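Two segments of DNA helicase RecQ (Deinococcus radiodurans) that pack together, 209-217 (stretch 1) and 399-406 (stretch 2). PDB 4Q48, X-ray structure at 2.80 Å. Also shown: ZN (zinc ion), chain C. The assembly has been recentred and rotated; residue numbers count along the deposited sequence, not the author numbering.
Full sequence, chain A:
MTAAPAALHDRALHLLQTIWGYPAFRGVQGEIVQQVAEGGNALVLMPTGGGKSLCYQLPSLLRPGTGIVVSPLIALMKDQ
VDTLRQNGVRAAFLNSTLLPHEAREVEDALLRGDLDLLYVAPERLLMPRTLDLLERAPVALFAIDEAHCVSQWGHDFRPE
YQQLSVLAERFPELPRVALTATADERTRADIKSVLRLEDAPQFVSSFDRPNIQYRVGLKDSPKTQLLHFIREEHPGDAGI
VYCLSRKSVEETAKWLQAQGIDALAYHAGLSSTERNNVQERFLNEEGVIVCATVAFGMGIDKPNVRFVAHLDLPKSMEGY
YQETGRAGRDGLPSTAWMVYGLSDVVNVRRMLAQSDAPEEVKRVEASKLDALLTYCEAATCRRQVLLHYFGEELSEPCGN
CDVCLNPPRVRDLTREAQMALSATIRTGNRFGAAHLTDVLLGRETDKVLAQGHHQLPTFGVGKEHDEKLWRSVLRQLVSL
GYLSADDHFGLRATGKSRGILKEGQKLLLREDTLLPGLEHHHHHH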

# COMPACT_ATOMS: atom_id res chain seq x y z
N ARG A 209 -3.89 1.34 12.38
CA ARG A 209 -4.83 0.53 13.11
C ARG A 209 -4.30 0.43 14.54
O ARG A 209 -3.73 -0.56 14.93
N PRO A 210 -4.48 1.49 15.33
CA PRO A 210 -3.89 1.63 16.66
C PRO A 210 -4.06 0.42 17.61
O PRO A 210 -3.22 0.19 18.50
N ASN A 211 -5.15 -0.33 17.44
CA ASN A 211 -5.45 -1.40 18.38
C ASN A 211 -4.69 -2.67 18.03
O ASN A 211 -4.62 -3.61 18.85
N ILE A 212 -4.07 -2.67 16.85
CA ILE A 212 -3.22 -3.78 16.44
C ILE A 212 -1.80 -3.47 16.86
O ILE A 212 -1.22 -2.47 16.40
N GLN A 213 -1.23 -4.32 17.74
CA GLN A 213 0.16 -4.18 18.15
C GLN A 213 1.09 -4.94 17.18
O GLN A 213 0.86 -6.12 16.94
N TYR A 214 2.10 -4.28 16.61
CA TYR A 214 2.96 -4.95 15.61
C TYR A 214 4.25 -5.55 16.19
O TYR A 214 4.97 -4.89 16.95
N ARG A 215 4.49 -6.82 15.88
CA ARG A 215 5.70 -7.52 16.30
C ARG A 215 6.34 -8.35 15.21
O ARG A 215 5.67 -9.17 14.55
N VAL A 216 7.64 -8.16 15.05
CA VAL A 216 8.46 -8.98 14.17
C VAL A 216 9.65 -9.45 14.99
O VAL A 216 10.20 -8.69 15.77
N GLY A 217 10.04 -10.71 14.84
CA GLY A 217 11.16 -11.22 15.59
C GLY A 217 11.80 -12.37 14.84
O GLY A 217 11.27 -12.81 13.79
N GLY A 399 4.28 3.47 20.61
CA GLY A 399 4.14 2.93 21.95
C GLY A 399 3.33 1.64 21.98
O GLY A 399 2.94 1.16 23.04
N ASN A 400 3.04 1.10 20.81
CA ASN A 400 2.34 -0.17 20.74
C ASN A 400 2.96 -1.06 19.67
O ASN A 400 2.26 -1.74 18.92
N CYS A 401 4.28 -1.08 19.61
CA CYS A 401 4.96 -2.05 18.76
C CYS A 401 6.16 -2.61 19.53
O CYS A 401 6.57 -2.03 20.54
N ASP A 402 6.66 -3.76 19.10
CA ASP A 402 7.73 -4.40 19.85
C ASP A 402 9.00 -3.56 19.89
O ASP A 402 9.70 -3.58 20.88
N VAL A 403 9.27 -2.78 18.85
CA VAL A 403 10.42 -1.89 18.88
C VAL A 403 10.27 -0.80 19.93
O VAL A 403 11.19 -0.54 20.71
N CYS A 404 9.08 -0.17 19.95
CA CYS A 404 8.75 0.88 20.92
C CYS A 404 8.82 0.37 22.37
O CYS A 404 9.37 1.03 23.25
N LEU A 405 8.28 -0.83 22.60
CA LEU A 405 8.14 -1.38 23.94
C LEU A 405 9.42 -2.06 24.42
O LEU A 405 9.73 -2.06 25.61
N ASN A 406 10.18 -2.61 23.50
CA ASN A 406 11.42 -3.27 23.87
C ASN A 406 12.52 -2.81 22.94
O ASN A 406 12.92 -3.54 22.03

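Gly399 stays outside the contact, and its N donates to Cys404 SG at 3.3 Å. Asn400 (chi1 t) leaves its backbone sideways, yet its amide ends close to stretch 1: OD1 accepts from Gln213 NE2 at 2.7 Å (147°), while ND2 gives Pro210 O a weak bond, 3.2 Å at only 129°. Gln213, t at chi1 and chi2, reaches along the contact, and its OE1 accepts from Arg215 NE at 3.0 Å, so one amide links both residues.

At Cys401 the backbones form a single bridge with Tyr214, CA to CA 4.7 Å. The p rotamer of Cys401 places its SG 2.3 Å from the zinc ZN, and Cys401 SG also caps the helix by accepting from Cys404 N at 3.3 Å; towards stretch 1 Cys401 presents CB, 3.5 Å from Tyr214 O and 4.5 Å from Tyr214 CB.

Asp402 points toward stretch 1 with chi1 p. Its N donates to Tyr214 O at 3.0 Å (159°), and OD2 accepts from Val216 N at 2.9 Å (145°), extending the contact beyond the bridge. Its CB also lies 3.6 Å from Arg215 CG.

Val403 makes no contact with stretch 1, and Cys404 contributes SG to the zinc at 2.4 Å; two further ligand atoms come from elsewhere in the structure. Leu405 (m, t) closes the contact, with CD1 3.5 Å from Gln213 NE2.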

# COMPACT_ATOMS: atom_id res chain seq x y z
CB ARG A 209 -4.99 -0.84 12.45
CG ARG A 209 -5.42 -0.78 10.98
CD ARG A 209 -6.93 -0.60 10.82
NE ARG A 209 -7.76 -1.44 11.69
CZ ARG A 209 -8.03 -2.73 11.45
NH1 ARG A 209 -7.57 -3.33 10.36
NH2 ARG A 209 -8.78 -3.41 12.30
CB PRO A 210 -4.64 2.85 17.22
CG PRO A 210 -5.00 3.63 15.99
CD PRO A 210 -5.36 2.62 14.98
CB ASN A 211 -6.97 -1.65 18.45
CG ASN A 211 -7.56 -2.04 17.14
OD1 ASN A 211 -7.40 -1.33 16.14
ND2 ASN A 211 -8.27 -3.17 17.11
CB ILE A 212 -3.25 -4.01 14.93
CG1 ILE A 212 -4.67 -4.29 14.46
CG2 ILE A 212 -2.30 -5.15 14.57
CD1 ILE A 212 -4.81 -4.35 12.95
CB GLN A 213 0.36 -4.66 19.57
CG GLN A 213 1.81 -4.88 19.92
CD GLN A 213 2.08 -5.02 21.41
OE1 GLN A 213 2.82 -5.92 21.84
NE2 GLN A 213 1.51 -4.13 22.20
CB TYR A 214 3.31 -3.99 14.46
CG TYR A 214 2.09 -3.57 13.67
CD1 TYR A 214 1.64 -4.33 12.59
CD2 TYR A 214 1.37 -2.44 14.03
CE1 TYR A 214 0.51 -3.94 11.88
CE2 TYR A 214 0.25 -2.06 13.35
CZ TYR A 214 -0.18 -2.80 12.27
OH TYR A 214 -1.31 -2.38 11.61
CB ARG A 215 5.43 -8.44 17.47
CG ARG A 215 5.02 -7.78 18.77
CD ARG A 215 4.90 -8.86 19.82
NE ARG A 215 3.83 -8.55 20.74
CZ ARG A 215 3.31 -9.43 21.58
NH1 ARG A 215 3.76 -10.67 21.58
NH2 ARG A 215 2.32 -9.06 22.39
CB VAL A 216 8.92 -8.19 12.91
CG1 VAL A 216 9.70 -9.08 12.00
CG2 VAL A 216 7.72 -7.59 12.17
CB ASN A 400 0.86 0.04 20.44
CG ASN A 400 0.01 -1.14 20.88
OD1 ASN A 400 0.27 -1.73 21.93
ND2 ASN A 400 -0.99 -1.50 20.06
CB CYS A 401 5.39 -1.41 17.43
SG CYS A 401 6.77 -0.31 17.57
CB ASP A 402 8.03 -5.79 19.30
CG ASP A 402 8.44 -5.77 17.86
OD1 ASP A 402 8.38 -4.69 17.21
OD2 ASP A 402 8.80 -6.87 17.37
CB VAL A 403 10.64 -1.23 17.49
CG1 VAL A 403 11.62 -0.06 17.58
CG2 VAL A 403 11.10 -2.28 16.48
CB CYS A 404 7.36 1.44 20.63
SG CYS A 404 7.31 2.85 19.59
CB LEU A 405 6.96 -2.38 23.99
CG LEU A 405 5.54 -1.87 23.70
CD1 LEU A 405 4.53 -3.02 23.48
CD2 LEU A 405 5.07 -0.92 24.79
CB ASN A 406 11.23 -4.78 23.82
CG ASN A 406 9.96 -5.19 24.55
OD1 ASN A 406 9.89 -5.15 25.78
ND2 ASN A 406 8.92 -5.54 23.78
ZN ZN C . 6.04 1.87 17.80